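Local coordinates for protein glutamate--cysteine ligase GshA (Methylobacillus flagellatus KT, PDB 3K1T) that probably acts as a glutamate–cysteine ligase, joining glutamate to cysteine in the first step of glutathione synthesis, at residues A[67-81]-A[110-124]. Residues are numbered along the deposited sequence; the frame is centred on the assembly and turned at random.
Sequences GGFNNLNPDFLPLCI and FYLRNVHALTHILRQ. With SO4 (sulfate ion), chain D; SO4 (sulfate ion), chain B.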
loop_
_atom_site.group_PDB
_atom_site.type_symbol
_atom_site.label_atom_id
_atom_site.label_comp_id
_atom_site.label_asym_id
_atom_site.label_seq_id
_atom_site.Cartn_x
_atom_site.Cartn_y
_atom_site.Cartn_z
ATOM N N GLY A 67 13.449 12.861 8.027
ATOM C CA GLY A 67 13.695 12.739 9.451
ATOM C C GLY A 67 12.549 13.087 10.374
ATOM O O GLY A 67 12.770 13.402 11.532
ATOM N N GLY A 68 11.316 13.040 9.853
ATOM C CA GLY A 68 10.141 13.393 10.616
ATOM C C GLY A 68 9.077 12.285 10.606
ATOM O O GLY A 68 7.877 12.562 10.651
ATOM N N PHE A 69 9.507 11.028 10.593
ATOM C CA PHE A 69 8.557 9.886 10.633
ATOM C C PHE A 69 7.666 9.851 11.863
ATOM O O PHE A 69 6.571 9.290 11.826
ATOM C CB PHE A 69 9.299 8.541 10.440
ATOM C CG PHE A 69 9.666 8.285 9.011
ATOM C CD1 PHE A 69 8.748 7.716 8.146
ATOM C CD2 PHE A 69 10.915 8.625 8.533
ATOM C CE1 PHE A 69 9.082 7.514 6.795
ATOM C CE2 PHE A 69 11.263 8.429 7.204
ATOM C CZ PHE A 69 10.334 7.886 6.315
ATOM N N ASN A 70 8.119 10.441 12.952
ATOM C CA ASN A 70 7.330 10.497 14.164
ATOM C C ASN A 70 6.147 11.486 14.073
ATOM O O ASN A 70 5.300 11.496 14.944
ATOM C CB ASN A 70 8.217 10.899 15.328
ATOM C CG ASN A 70 8.920 12.247 15.125
ATOM O OD1 ASN A 70 9.675 12.421 14.181
ATOM N ND2 ASN A 70 8.697 13.195 16.065
ATOM N N ASN A 71 6.130 12.306 13.021
ATOM C CA ASN A 71 5.081 13.318 12.822
ATOM C C ASN A 71 3.935 12.836 11.968
ATOM O O ASN A 71 2.970 13.575 11.752
ATOM C CB ASN A 71 5.661 14.577 12.152
ATOM C CG ASN A 71 6.785 15.231 12.953
ATOM O OD1 ASN A 71 6.787 15.196 14.173
ATOM N ND2 ASN A 71 7.707 15.899 12.244
ATOM N N LEU A 72 4.064 11.622 11.427
ATOM C CA LEU A 72 3.044 11.039 10.582
ATOM C C LEU A 72 1.840 10.633 11.395
ATOM O O LEU A 72 1.934 10.297 12.579
ATOM C CB LEU A 72 3.582 9.829 9.782
ATOM C CG LEU A 72 4.716 10.159 8.803
ATOM C CD1 LEU A 72 5.212 8.899 8.106
ATOM C CD2 LEU A 72 4.345 11.256 7.733
ATOM N N ASN A 73 0.679 10.667 10.758
ATOM C CA ASN A 73 -0.569 10.324 11.444
ATOM C C ASN A 73 -0.608 8.811 11.746
ATOM O O ASN A 73 -0.550 7.973 10.826
ATOM C CB ASN A 73 -1.735 10.761 10.557
ATOM C CG ASN A 73 -3.097 10.558 11.218
ATOM O OD1 ASN A 73 -3.302 9.654 12.050
ATOM N ND2 ASN A 73 -4.035 11.417 10.831
ATOM N N PRO A 74 -0.695 8.425 13.041
ATOM C CA PRO A 74 -0.642 6.976 13.325
ATOM C C PRO A 74 -1.786 6.157 12.733
ATOM O O PRO A 74 -1.617 4.963 12.529
ATOM C CB PRO A 74 -0.640 6.891 14.869
ATOM C CG PRO A 74 -1.132 8.212 15.316
ATOM C CD PRO A 74 -0.718 9.226 14.270
ATOM N N ASP A 75 -2.888 6.801 12.364
ATOM C CA ASP A 75 -3.977 6.096 11.684
ATOM C C ASP A 75 -3.559 5.557 10.302
ATOM O O ASP A 75 -4.192 4.627 9.757
ATOM C CB ASP A 75 -5.174 7.035 11.506
ATOM C CG ASP A 75 -5.896 7.359 12.830
ATOM O OD1 ASP A 75 -5.716 6.648 13.836
ATOM O OD2 ASP A 75 -6.664 8.351 12.823
ATOM N N PHE A 76 -2.488 6.119 9.740
ATOM C CA PHE A 76 -2.002 5.687 8.463
ATOM C C PHE A 76 -0.803 4.756 8.519
ATOM O O PHE A 76 -0.199 4.488 7.490
ATOM C CB PHE A 76 -1.766 6.900 7.571
ATOM C CG PHE A 76 -3.054 7.494 7.086
ATOM C CD1 PHE A 76 -3.847 6.773 6.190
ATOM C CD2 PHE A 76 -3.531 8.698 7.595
ATOM C CE1 PHE A 76 -5.086 7.263 5.759
ATOM C CE2 PHE A 76 -4.757 9.230 7.142
ATOM C CZ PHE A 76 -5.531 8.511 6.232
ATOM N N LEU A 77 -0.493 4.210 9.689
ATOM C CA LEU A 77 0.614 3.267 9.791
ATOM C C LEU A 77 0.495 2.072 8.819
ATOM O O LEU A 77 1.464 1.722 8.131
ATOM C CB LEU A 77 0.796 2.761 11.219
ATOM C CG LEU A 77 1.999 3.325 11.939
ATOM C CD1 LEU A 77 1.831 3.155 13.513
ATOM C CD2 LEU A 77 3.291 2.615 11.373
ATOM N N PRO A 78 -0.702 1.471 8.708
ATOM C CA PRO A 78 -0.824 0.351 7.761
ATOM C C PRO A 78 -0.477 0.717 6.306
ATOM O O PRO A 78 0.150 -0.079 5.578
ATOM C CB PRO A 78 -2.292 -0.094 7.926
ATOM C CG PRO A 78 -2.628 0.342 9.328
ATOM C CD PRO A 78 -1.912 1.621 9.545
ATOM N N LEU A 79 -0.819 1.926 5.904
ATOM C CA LEU A 79 -0.481 2.405 4.561
ATOM C C LEU A 79 1.043 2.560 4.416
ATOM O O LEU A 79 1.633 2.191 3.401
ATOM C CB LEU A 79 -1.170 3.735 4.306
ATOM C CG LEU A 79 -1.005 4.372 2.924
ATOM C CD1 LEU A 79 -1.881 3.582 1.997
ATOM C CD2 LEU A 79 -1.481 5.847 2.935
ATOM N N CYS A 80 1.690 3.092 5.448
ATOM C CA CYS A 80 3.161 3.193 5.459
ATOM C C CYS A 80 3.846 1.871 5.419
ATOM O O CYS A 80 4.855 1.686 4.701
ATOM C CB CYS A 80 3.680 3.900 6.714
ATOM S SG CYS A 80 3.360 5.589 6.775
ATOM N N ILE A 81 3.362 0.935 6.209
ATOM C CA ILE A 81 3.921 -0.408 6.266
ATOM C C ILE A 81 3.843 -1.092 4.893
ATOM O O ILE A 81 4.829 -1.707 4.410
ATOM C CB ILE A 81 3.268 -1.276 7.381
ATOM C CG1 ILE A 81 3.572 -0.654 8.746
ATOM C CG2 ILE A 81 3.680 -2.795 7.254
ATOM C CD1 ILE A 81 2.675 -1.156 9.913
ATOM N N PHE A 110 13.435 14.910 19.251
ATOM C CA PHE A 110 12.566 14.709 18.109
ATOM C C PHE A 110 13.208 13.832 17.039
ATOM O O PHE A 110 12.514 13.002 16.449
ATOM C CB PHE A 110 12.098 16.024 17.509
ATOM C CG PHE A 110 11.337 16.888 18.474
ATOM C CD1 PHE A 110 10.335 16.358 19.258
ATOM C CD2 PHE A 110 11.654 18.218 18.609
ATOM C CE1 PHE A 110 9.638 17.144 20.153
ATOM C CE2 PHE A 110 10.955 19.028 19.520
ATOM C CZ PHE A 110 9.951 18.483 20.286
ATOM N N TYR A 111 14.506 14.038 16.778
ATOM C CA TYR A 111 15.235 13.192 15.844
ATOM C C TYR A 111 15.262 11.721 16.353
ATOM O O TYR A 111 15.029 10.797 15.587
ATOM C CB TYR A 111 16.661 13.704 15.517
ATOM C CG TYR A 111 17.260 12.763 14.503
ATOM C CD1 TYR A 111 16.734 12.696 13.209
ATOM C CD2 TYR A 111 18.246 11.844 14.857
ATOM C CE1 TYR A 111 17.196 11.782 12.288
ATOM C CE2 TYR A 111 18.756 10.933 13.912
ATOM C CZ TYR A 111 18.203 10.896 12.634
ATOM O OH TYR A 111 18.596 9.972 11.693
ATOM N N LEU A 112 15.501 11.516 17.642
ATOM C CA LEU A 112 15.453 10.160 18.212
ATOM C C LEU A 112 14.048 9.546 18.106
ATOM O O LEU A 112 13.909 8.356 17.839
ATOM C CB LEU A 112 15.932 10.148 19.643
ATOM C CG LEU A 112 17.384 10.630 19.849
ATOM C CD1 LEU A 112 17.715 10.674 21.377
ATOM C CD2 LEU A 112 18.383 9.772 19.055
ATOM N N ARG A 113 13.011 10.341 18.296
ATOM C CA ARG A 113 11.650 9.852 18.053
ATOM C C ARG A 113 11.406 9.457 16.605
ATOM O O ARG A 113 10.712 8.455 16.344
ATOM C CB ARG A 113 10.601 10.886 18.493
ATOM C CG ARG A 113 10.628 11.114 19.992
ATOM C CD ARG A 113 9.733 12.246 20.405
ATOM N NE ARG A 113 9.839 12.398 21.853
ATOM C CZ ARG A 113 9.278 13.365 22.570
ATOM N NH1 ARG A 113 8.535 14.303 21.980
ATOM N NH2 ARG A 113 9.458 13.373 23.895
ATOM N N ASN A 114 11.969 10.227 15.674
ATOM C CA ASN A 114 11.952 9.826 14.264
ATOM C C ASN A 114 12.606 8.462 14.053
ATOM O O ASN A 114 12.071 7.601 13.356
ATOM C CB ASN A 114 12.658 10.865 13.413
ATOM C CG ASN A 114 13.052 10.357 12.070
ATOM O OD1 ASN A 114 12.189 10.173 11.174
ATOM N ND2 ASN A 114 14.386 10.114 11.895
ATOM N N VAL A 115 13.784 8.275 14.630
ATOM C CA VAL A 115 14.463 6.985 14.517
ATOM C C VAL A 115 13.628 5.835 15.012
ATOM O O VAL A 115 13.524 4.816 14.308
ATOM C CB VAL A 115 15.852 6.985 15.160
ATOM C CG1 VAL A 115 16.505 5.542 15.032
ATOM C CG2 VAL A 115 16.718 8.070 14.439
ATOM N N HIS A 116 13.014 5.989 16.171
ATOM C CA HIS A 116 12.114 4.970 16.705
ATOM C C HIS A 116 10.926 4.667 15.773
ATOM O O HIS A 116 10.624 3.499 15.508
ATOM C CB HIS A 116 11.597 5.354 18.078
ATOM C CG HIS A 116 10.557 4.421 18.602
ATOM N ND1 HIS A 116 10.870 3.290 19.326
ATOM C CD2 HIS A 116 9.204 4.447 18.510
ATOM C CE1 HIS A 116 9.757 2.646 19.632
ATOM N NE2 HIS A 116 8.730 3.325 19.138
ATOM N N ALA A 117 10.283 5.723 15.274
ATOM C CA ALA A 117 9.114 5.590 14.359
ATOM C C ALA A 117 9.486 4.914 13.052
ATOM O O ALA A 117 8.767 4.035 12.567
ATOM C CB ALA A 117 8.508 6.994 14.082
ATOM N N LEU A 118 10.624 5.326 12.469
ATOM C CA LEU A 118 11.140 4.706 11.254
ATOM C C LEU A 118 11.495 3.223 11.444
ATOM O O LEU A 118 11.125 2.352 10.633
ATOM C CB LEU A 118 12.334 5.499 10.707
ATOM C CG LEU A 118 13.014 4.928 9.475
ATOM C CD1 LEU A 118 12.101 4.712 8.234
ATOM C CD2 LEU A 118 14.227 5.836 9.115
ATOM N N THR A 119 12.178 2.916 12.541
ATOM C CA THR A 119 12.556 1.550 12.870
ATOM C C THR A 119 11.310 0.660 13.013
ATOM O O THR A 119 11.274 -0.493 12.539
ATOM C CB THR A 119 13.400 1.506 14.157
ATOM O OG1 THR A 119 14.581 2.310 13.993
ATOM C CG2 THR A 119 13.772 0.086 14.483
ATOM N N HIS A 120 10.275 1.222 13.628
ATOM C CA HIS A 120 9.017 0.510 13.839
ATOM C C HIS A 120 8.360 0.146 12.501
ATOM O O HIS A 120 7.942 -1.012 12.285
ATOM C CB HIS A 120 8.041 1.345 14.644
ATOM C CG HIS A 120 6.710 0.671 14.858
ATOM N ND1 HIS A 120 6.577 -0.484 15.596
ATOM C CD2 HIS A 120 5.464 0.995 14.436
ATOM C CE1 HIS A 120 5.303 -0.861 15.588
ATOM N NE2 HIS A 120 4.608 0.025 14.897
ATOM N N ILE A 121 8.305 1.106 11.592
ATOM C CA ILE A 121 7.767 0.821 10.235
ATOM C C ILE A 121 8.524 -0.294 9.545
ATOM O O ILE A 121 7.935 -1.212 8.967
ATOM C CB ILE A 121 7.751 2.091 9.347
ATOM C CG1 ILE A 121 6.753 3.121 9.875
ATOM C CG2 ILE A 121 7.459 1.748 7.835
ATOM C CD1 ILE A 121 7.109 4.575 9.403
ATOM N N LEU A 122 9.856 -0.233 9.593
ATOM C CA LEU A 122 10.702 -1.192 8.898
ATOM C C LEU A 122 10.578 -2.605 9.512
ATOM O O LEU A 122 10.598 -3.584 8.780
ATOM C CB LEU A 122 12.163 -0.723 8.915
ATOM C CG LEU A 122 12.457 0.602 8.182
ATOM C CD1 LEU A 122 13.857 1.125 8.552
ATOM C CD2 LEU A 122 12.318 0.464 6.688
ATOM N N ARG A 123 10.434 -2.696 10.835
ATOM C CA ARG A 123 10.203 -3.973 11.512
ATOM C C ARG A 123 8.832 -4.554 11.141
ATOM O O ARG A 123 8.694 -5.781 10.935
ATOM C CB ARG A 123 10.310 -3.830 13.039
ATOM C CG ARG A 123 11.797 -3.647 13.475
ATOM C CD ARG A 123 11.952 -3.511 14.978
ATOM N NE ARG A 123 13.381 -3.378 15.281
ATOM C CZ ARG A 123 13.905 -2.703 16.298
ATOM N NH1 ARG A 123 13.129 -2.069 17.166
ATOM N NH2 ARG A 123 15.239 -2.674 16.453
ATOM N N GLN A 124 7.822 -3.699 11.133
ATOM C CA GLN A 124 6.469 -4.122 10.691
ATOM C C GLN A 124 6.446 -4.575 9.222
ATOM O O GLN A 124 5.633 -5.414 8.850
ATOM C CB GLN A 124 5.425 -3.043 10.928
ATOM C CG GLN A 124 5.228 -2.620 12.423
ATOM C CD GLN A 124 4.338 -3.532 13.202
ATOM O OE1 GLN A 124 4.728 -4.632 13.574
ATOM N NE2 GLN A 124 3.126 -3.093 13.431
HETATM S S SO4 D . 9.424 -1.674 17.358
HETATM O O1 SO4 D . 8.732 -0.732 18.199
HETATM O O2 SO4 D . 8.555 -2.331 16.355
HETATM O O3 SO4 D . 10.369 -0.786 16.684
HETATM O O4 SO4 D . 10.263 -2.689 17.987
HETATM S S SO4 B . 12.099 16.169 6.659
HETATM O O1 SO4 B . 11.248 16.957 7.520
HETATM O O2 SO4 B . 11.147 15.210 6.194
HETATM O O3 SO4 B . 12.618 16.937 5.549
HETATM O O4 SO4 B . 13.193 15.537 7.430
#
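Phe69 lies against Asn114, Leu118 and Ile121 of helix 110-124, the crossover helix of a beta-alpha-beta unit that links the parallel strands 97-102 and 128-133. While Leu118 and Thr119 reach back to that sheet, the loop and helix start of 67-81 cover another side of the helix. Helix 77-81 crosses it at -65°, with Leu77 CD2 on Ile121 CG1.

Phe69 can be read from CB to the end of its ring. Its CB lies 3.4 Å from Asn114 OD1 and packs 4.0 Å from Ala117 CB. On one side of the ring CD2 has Asn114 OD1 at its edge, 3.3 Å away and near the ring plane; on the other CD1 meets Ile121 CD1. Farther out, CE2 and CZ lie against Leu118 CD1, which sits over one face, 4.0 Å from the centroid, a CH-pi contact, and Tyr347 adds an edge-to-face ring.

Asn114 carries its CG anti to the backbone N (chi1 162°), which brings the amide against Gly67 and Phe69. The bond from Phe69 N to Asn114 OD1 measures 2.9 Å and arrives in the carbonyl plane, on a lone pair of OD1. With an alanine here, Phe69 N would probably lose its acceptor and the loop at 67-69 its polar tie to the helix. The other end of the amide, ND2, hydrogen-bonds to Asn177 OD1.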